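Local coordinates for type IV pilus biogenesis protein PilB (Streptococcus sanguinis, PDB 7B7P) that serves as a bimodular minor pilin of type IV pili with a direct role in adhesion, carrying a metal-binding von Willebrand factor A-like domain, at residues A[190-193]-A[194-197]; A[415-418]-A[419-422]. All coordinates share one frame; numbering follows the deposited sequence.

Overall arrangement
Both contacts are short turns of helices in the von Willebrand factor A-like part of the chain, contact 1 coming first. It forms the opening turns of helix 191-209, beside the magnesium site, while contact 2 lies near the C-terminal end of helix 402-424, the last helix of the chain. Their centres are about 27 Å apart and their nearest atoms about 14 Å, so they do not touch. The two helices do pack together: Leu-195 reaches Phe-409, and Ile-416 and Leu-420 meet Ile-209. Contact 1 thus belongs to the metal-binding end, whereas contact 2 lies where Trp-421 meets Phe-137 of the separate six-stranded sheet.

Contact 1 (A[190-193]-A[194-197]); sequences SRMD and ILRK
Met-192 meets both Leu-195 and Arg-196, one turn further along the helix. Its CG is anti to the backbone N (chi1 -164°), and the bend at chi2 brings SD to 4.1 Å from Leu-195 CD2, an apolar contact that the neighbouring Met-174 extends. Arg-196 can be followed outward from the backbone. CB sits 3.6 Å from Met-192 O, and CG comes closer still, 3.3 Å from that same oxygen, which also accepts the nearly straight bond from Arg-196 N. CD moves off, and NE passes 4.0 Å from Met-192 CG, which approaches the guanidinium obliquely. At the tip, NH1 and NH2 donate hydrogen bonds to Ile-244 O in helix 238-245 and Asn-249 O just after it.

The helix starts in a capping box. Ser-190, the N-cap, takes a bond from Asp-193 N on its OG (2.8 Å), and Asp-193 OD2 accepts in return from Ser-190 N at 3.1 Å, on the anti side but tilted well out of the carboxylate plane. Ser-190 O then receives Ile-194 N, with Ile-194 CG1 lying against it. In this von Willebrand factor A-like domain Arg-191, the first residue after the cap, points to the metal site, its NH1 bridged to Asp-284, a residue of the magnesium-binding site, and to Glu-376. Lys-197 bends at its last torsion, its NZ turned back to a salt bridge with Glu-189.

Contact 2 (A[415-418]-A[419-422]); sequences QIQQ and DLWF
Four successive i to i+4 bonds run through 415-422, from Asp-419 N to Gln-415 O, Leu-420 N to Ile-416 O, Trp-421 N to Gln-417 O and Phe-422 N to Gln-418 O, as in a regular alpha helix. Gln-415 and Asp-419 add a side-chain bond on one flank. With CG of Gln-415 anti to its backbone N, the bend at chi2 (67°) turns the amide along the helix, and NE2 reaches Asp-419 OD1 at 3.3 Å. This bond is long and bent, 136° at the hydrogen, and NE2 arrives from above the carboxylate plane. The other oxygen, OD2, is taken by Arg-364 in a salt bridge and by Tyr-278 OH in a hydrogen bond, so the buried carboxylate is gripped from several residues and its charge is probably well compensated.

Helix 402-424 packs here against the central, largely parallel sheet of the von Willebrand factor A-like domain, with Ile-416 and Leu-420 lying on strands 162-169 and 276-283 and on Ile-209 of helix 191-209.

Further round, Gln-417 and Trp-421 run side by side, pointing the same way, with amide and indole planes 46° apart. Gln-417 CG lies in the plane of the ring at its edge, 3.9 Å from Trp-421 CD1. Gln-417 NE2 comes to 3.3 Å of the same CD1, and equally near NE1; both nitrogens are donors, so this is packing and not a bond. NE2 also lies 3.9 Å from Leu-420 CD2. The indole also meets the ring of Phe-137, while Phe-422 CB rests 3.2 Å from Gln-418 O.

Contact 1 (A[190-193]-A[194-197])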
ATOM      1  N   SER A 190      20.377  -5.446 -19.616  1.00 74.64           N
ATOM      2  CA  SER A 190      20.178  -6.489 -18.615  1.00 72.22           C
ATOM      3  C   SER A 190      18.997  -6.148 -17.712  1.00 68.91           C
ATOM      4  O   SER A 190      18.570  -4.990 -17.601  1.00 70.58           O
ATOM      5  CB  SER A 190      21.428  -6.662 -17.748  1.00 69.28           C
ATOM      6  OG  SER A 190      21.461  -5.633 -16.764  1.00 69.01           O
ATOM      7  N   ARG A 191      18.475  -7.182 -17.049  1.00 66.32           N
ATOM      8  CA  ARG A 191      17.437  -6.969 -16.047  1.00 64.74           C
ATOM      9  C   ARG A 191      17.900  -5.966 -15.006  1.00 61.01           C
ATOM     10  O   ARG A 191      17.150  -5.057 -14.630  1.00 64.57           O
ATOM     11  CB  ARG A 191      17.062  -8.297 -15.387  1.00 63.24           C
ATOM     12  CG  ARG A 191      16.488  -9.308 -16.361  1.00 65.48           C
ATOM     13  CD  ARG A 191      16.392 -10.700 -15.737  1.00 63.99           C
ATOM     14  NE  ARG A 191      16.074 -11.702 -16.746  1.00 63.58           N
ATOM     15  CZ  ARG A 191      15.768 -12.967 -16.479  1.00 64.36           C
ATOM     16  NH1 ARG A 191      15.730 -13.406 -15.219  1.00 64.14           N
ATOM     17  NH2 ARG A 191      15.507 -13.797 -17.473  1.00 61.80           N
ATOM     18  N   MET A 192      19.146  -6.094 -14.550  1.00 59.60           N
ATOM     19  CA  MET A 192      19.661  -5.120 -13.593  1.00 64.35           C
ATOM     20  C   MET A 192      19.710  -3.711 -14.186  1.00 66.22           C
ATOM     21  O   MET A 192      19.360  -2.741 -13.501  1.00 69.19           O
ATOM     22  CB  MET A 192      21.044  -5.534 -13.088  1.00 62.11           C
ATOM     23  CG  MET A 192      21.413  -4.754 -11.837  1.00 68.22           C
ATOM     24  SD  MET A 192      20.168  -4.997 -10.517  1.00 68.23           S
ATOM     25  CE  MET A 192      20.697  -6.637  -9.988  1.00 64.35           C
ATOM     26  N   ASP A 193      20.138  -3.573 -15.451  1.00 63.90           N
ATOM     27  CA  ASP A 193      20.125  -2.254 -16.087  1.00 69.89           C
ATOM     28  C   ASP A 193      18.732  -1.652 -16.014  1.00 69.07           C
ATOM     29  O   ASP A 193      18.555  -0.509 -15.584  1.00 72.46           O
ATOM     30  CB  ASP A 193      20.589  -2.336 -17.549  1.00 72.40           C
ATOM     31  CG  ASP A 193      22.059  -2.695 -17.679  1.00 76.93           C
ATOM     32  OD1 ASP A 193      22.841  -2.304 -16.786  1.00 78.56           O
ATOM     33  OD2 ASP A 193      22.431  -3.363 -18.678  1.00 77.95           O
ATOM     34  N   ILE A 194      17.717  -2.439 -16.379  1.00 65.85           N
ATOM     35  CA  ILE A 194      16.363  -1.902 -16.382  1.00 66.28           C
ATOM     36  C   ILE A 194      15.906  -1.600 -14.959  1.00 70.77           C
ATOM     37  O   ILE A 194      15.250  -0.577 -14.704  1.00 71.16           O
ATOM     38  CB  ILE A 194      15.414  -2.871 -17.114  1.00 68.94           C
ATOM     39  CG1 ILE A 194      15.903  -3.102 -18.542  1.00 70.98           C
ATOM     40  CG2 ILE A 194      13.988  -2.337 -17.119  1.00 66.27           C
ATOM     41  CD1 ILE A 194      15.084  -4.078 -19.311  1.00 68.32           C
ATOM     42  N   LEU A 195      16.278  -2.462 -14.003  1.00 66.89           N
ATOM     43  CA  LEU A 195      15.876  -2.254 -12.619  1.00 65.36           C
ATOM     44  C   LEU A 195      16.481  -0.976 -12.050  1.00 65.33           C
ATOM     45  O   LEU A 195      15.799  -0.209 -11.361  1.00 67.07           O
ATOM     46  CB  LEU A 195      16.270  -3.461 -11.767  1.00 64.58           C
ATOM     47  CG  LEU A 195      15.868  -3.322 -10.292  1.00 63.86           C
ATOM     48  CD1 LEU A 195      14.391  -2.897 -10.125  1.00 59.64           C
ATOM     49  CD2 LEU A 195      16.162  -4.631  -9.546  1.00 61.89           C
ATOM     50  N   ARG A 196      17.768  -0.738 -12.311  1.00 64.02           N
ATOM     51  CA  ARG A 196      18.384   0.518 -11.881  1.00 68.62           C
ATOM     52  C   ARG A 196      17.581   1.728 -12.361  1.00 73.91           C
ATOM     53  O   ARG A 196      17.158   2.569 -11.555  1.00 74.44           O
ATOM     54  CB  ARG A 196      19.810   0.604 -12.395  1.00 67.76           C
ATOM     55  CG  ARG A 196      20.763  -0.341 -11.753  1.00 71.03           C
ATOM     56  CD  ARG A 196      22.108  -0.005 -12.280  1.00 72.93           C
ATOM     57  NE  ARG A 196      23.054  -1.112 -12.303  1.00 80.14           N
ATOM     58  CZ  ARG A 196      23.917  -1.352 -11.322  1.00 76.18           C
ATOM     59  NH1 ARG A 196      23.903  -0.580 -10.245  1.00 73.24           N
ATOM     60  NH2 ARG A 196      24.784  -2.358 -11.417  1.00 73.84           N
ATOM     61  N   LYS A 197      17.342   1.819 -13.674  1.00 71.65           N
ATOM     62  CA  LYS A 197      16.617   2.968 -14.214  1.00 77.29           C
ATOM     63  C   LYS A 197      15.219   3.078 -13.608  1.00 73.94           C
ATOM     64  O   LYS A 197      14.809   4.154 -13.153  1.00 75.77           O
ATOM     65  CB  LYS A 197      16.531   2.875 -15.744  1.00 78.49           C
ATOM     66  CG  LYS A 197      17.877   2.804 -16.484  1.00 83.41           C
ATOM     67  CD  LYS A 197      17.644   2.734 -18.005  1.00 90.43           C
ATOM     68  CE  LYS A 197      18.937   2.890 -18.800  1.00 95.79           C
ATOM     69  NZ  LYS A 197      19.973   1.848 -18.457  1.00 94.60           N
TER

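Contact 2 (A[415-418]-A[419-422])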
ATOM      1  N   GLN A 415      -0.626   3.445  -4.346  1.00 80.23           N
ATOM      2  CA  GLN A 415      -1.289   2.750  -3.251  1.00 81.38           C
ATOM      3  C   GLN A 415      -0.752   3.176  -1.888  1.00 78.34           C
ATOM      4  O   GLN A 415      -1.493   3.151  -0.901  1.00 75.62           O
ATOM      5  CB  GLN A 415      -1.147   1.242  -3.440  1.00 78.26           C
ATOM      6  CG  GLN A 415      -1.781   0.426  -2.335  1.00 80.45           C
ATOM      7  CD  GLN A 415      -3.297   0.540  -2.316  1.00 86.73           C
ATOM      8  OE1 GLN A 415      -3.980   0.023  -3.210  1.00 85.87           O
ATOM      9  NE2 GLN A 415      -3.835   1.209  -1.288  1.00 85.08           N
ATOM     10  N   ILE A 416       0.524   3.560  -1.804  1.00 77.24           N
ATOM     11  CA  ILE A 416       1.053   4.066  -0.543  1.00 76.05           C
ATOM     12  C   ILE A 416       0.460   5.433  -0.248  1.00 77.24           C
ATOM     13  O   ILE A 416      -0.002   5.706   0.869  1.00 75.57           O
ATOM     14  CB  ILE A 416       2.590   4.116  -0.576  1.00 78.06           C
ATOM     15  CG1 ILE A 416       3.187   2.701  -0.567  1.00 69.49           C
ATOM     16  CG2 ILE A 416       3.134   4.959   0.601  1.00 73.63           C
ATOM     17  CD1 ILE A 416       4.620   2.678  -1.093  1.00 73.42           C
ATOM     18  N   GLN A 417       0.453   6.304  -1.261  1.00 84.01           N
ATOM     19  CA  GLN A 417      -0.229   7.588  -1.163  1.00 79.50           C
ATOM     20  C   GLN A 417      -1.644   7.429  -0.620  1.00 80.78           C
ATOM     21  O   GLN A 417      -2.089   8.226   0.211  1.00 84.33           O
ATOM     22  CB  GLN A 417      -0.243   8.265  -2.534  1.00 82.48           C
ATOM     23  CG  GLN A 417      -1.000   9.586  -2.560  1.00 87.86           C
ATOM     24  CD  GLN A 417      -0.239  10.697  -1.855  1.00 88.69           C
ATOM     25  OE1 GLN A 417       0.585  11.393  -2.463  1.00 88.18           O
ATOM     26  NE2 GLN A 417      -0.498  10.857  -0.557  1.00 81.96           N
ATOM     27  N   GLN A 418      -2.350   6.377  -1.037  1.00 78.47           N
ATOM     28  CA  GLN A 418      -3.728   6.193  -0.602  1.00 79.52           C
ATOM     29  C   GLN A 418      -3.848   5.608   0.803  1.00 84.46           C
ATOM     30  O   GLN A 418      -4.805   5.930   1.518  1.00 84.23           O
ATOM     31  CB  GLN A 418      -4.472   5.320  -1.606  1.00 83.26           C
ATOM     32  CG  GLN A 418      -5.070   6.143  -2.748  1.00 98.04           C
ATOM     33  CD  GLN A 418      -6.542   5.824  -2.993  1.00101.03           C
ATOM     34  OE1 GLN A 418      -7.118   4.926  -2.356  1.00 96.15           O
ATOM     35  NE2 GLN A 418      -7.168   6.586  -3.890  1.00100.71           N
ATOM     36  N   ASP A 419      -2.928   4.729   1.215  1.00 84.23           N
ATOM     37  CA  ASP A 419      -2.865   4.364   2.628  1.00 79.98           C
ATOM     38  C   ASP A 419      -2.625   5.593   3.490  1.00 77.99           C
ATOM     39  O   ASP A 419      -3.263   5.763   4.536  1.00 80.94           O
ATOM     40  CB  ASP A 419      -1.762   3.336   2.877  1.00 83.40           C
ATOM     41  CG  ASP A 419      -2.000   2.021   2.154  1.00 83.10           C
ATOM     42  OD1 ASP A 419      -3.178   1.661   1.898  1.00 77.35           O
ATOM     43  OD2 ASP A 419      -0.986   1.347   1.855  1.00 82.59           O
ATOM     44  N   LEU A 420      -1.705   6.460   3.059  1.00 78.03           N
ATOM     45  CA  LEU A 420      -1.409   7.690   3.785  1.00 78.76           C
ATOM     46  C   LEU A 420      -2.656   8.554   3.946  1.00 85.69           C
ATOM     47  O   LEU A 420      -2.997   8.973   5.059  1.00 86.63           O
ATOM     48  CB  LEU A 420      -0.309   8.460   3.055  1.00 78.49           C
ATOM     49  CG  LEU A 420       0.202   9.690   3.802  1.00 88.92           C
ATOM     50  CD1 LEU A 420       0.834   9.286   5.132  1.00 89.51           C
ATOM     51  CD2 LEU A 420       1.185  10.442   2.952  1.00 84.76           C
ATOM     52  N   TRP A 421      -3.344   8.838   2.836  1.00 84.71           N
ATOM     53  CA  TRP A 421      -4.600   9.579   2.900  1.00 84.79           C
ATOM     54  C   TRP A 421      -5.598   8.897   3.823  1.00 84.08           C
ATOM     55  O   TRP A 421      -6.237   9.549   4.656  1.00 86.94           O
ATOM     56  CB  TRP A 421      -5.183   9.735   1.492  1.00 84.41           C
ATOM     57  CG  TRP A 421      -4.646  10.938   0.835  1.00 83.59           C
ATOM     58  CD1 TRP A 421      -3.727  10.997  -0.185  1.00 87.87           C
ATOM     59  CD2 TRP A 421      -4.948  12.285   1.184  1.00 90.79           C
ATOM     60  NE1 TRP A 421      -3.448  12.310  -0.496  1.00 91.35           N
ATOM     61  CE2 TRP A 421      -4.188  13.120   0.332  1.00 94.80           C
ATOM     62  CE3 TRP A 421      -5.797  12.875   2.135  1.00 89.87           C
ATOM     63  CZ2 TRP A 421      -4.256  14.512   0.404  1.00 95.79           C
ATOM     64  CZ3 TRP A 421      -5.861  14.258   2.206  1.00 90.39           C
ATOM     65  CH2 TRP A 421      -5.096  15.060   1.346  1.00 93.82           C
ATOM     66  N   PHE A 422      -5.716   7.578   3.714  1.00 85.90           N
ATOM     67  CA  PHE A 422      -6.754   6.865   4.445  1.00 85.63           C
ATOM     68  C   PHE A 422      -6.505   6.865   5.945  1.00 89.77           C
ATOM     69  O   PHE A 422      -7.462   6.794   6.728  1.00 92.34           O
ATOM     70  CB  PHE A 422      -6.843   5.437   3.929  1.00 87.38           C
ATOM     71  CG  PHE A 422      -8.232   4.949   3.761  1.00 85.59           C
ATOM     72  CD1 PHE A 422      -8.943   4.476   4.848  1.00 88.82           C
ATOM     73  CD2 PHE A 422      -8.833   4.956   2.509  1.00 89.66           C
ATOM     74  CE1 PHE A 422     -10.245   4.015   4.693  1.00 89.08           C
ATOM     75  CE2 PHE A 422     -10.132   4.497   2.340  1.00 87.60           C
ATOM     76  CZ  PHE A 422     -10.841   4.025   3.433  1.00 88.32           C
TER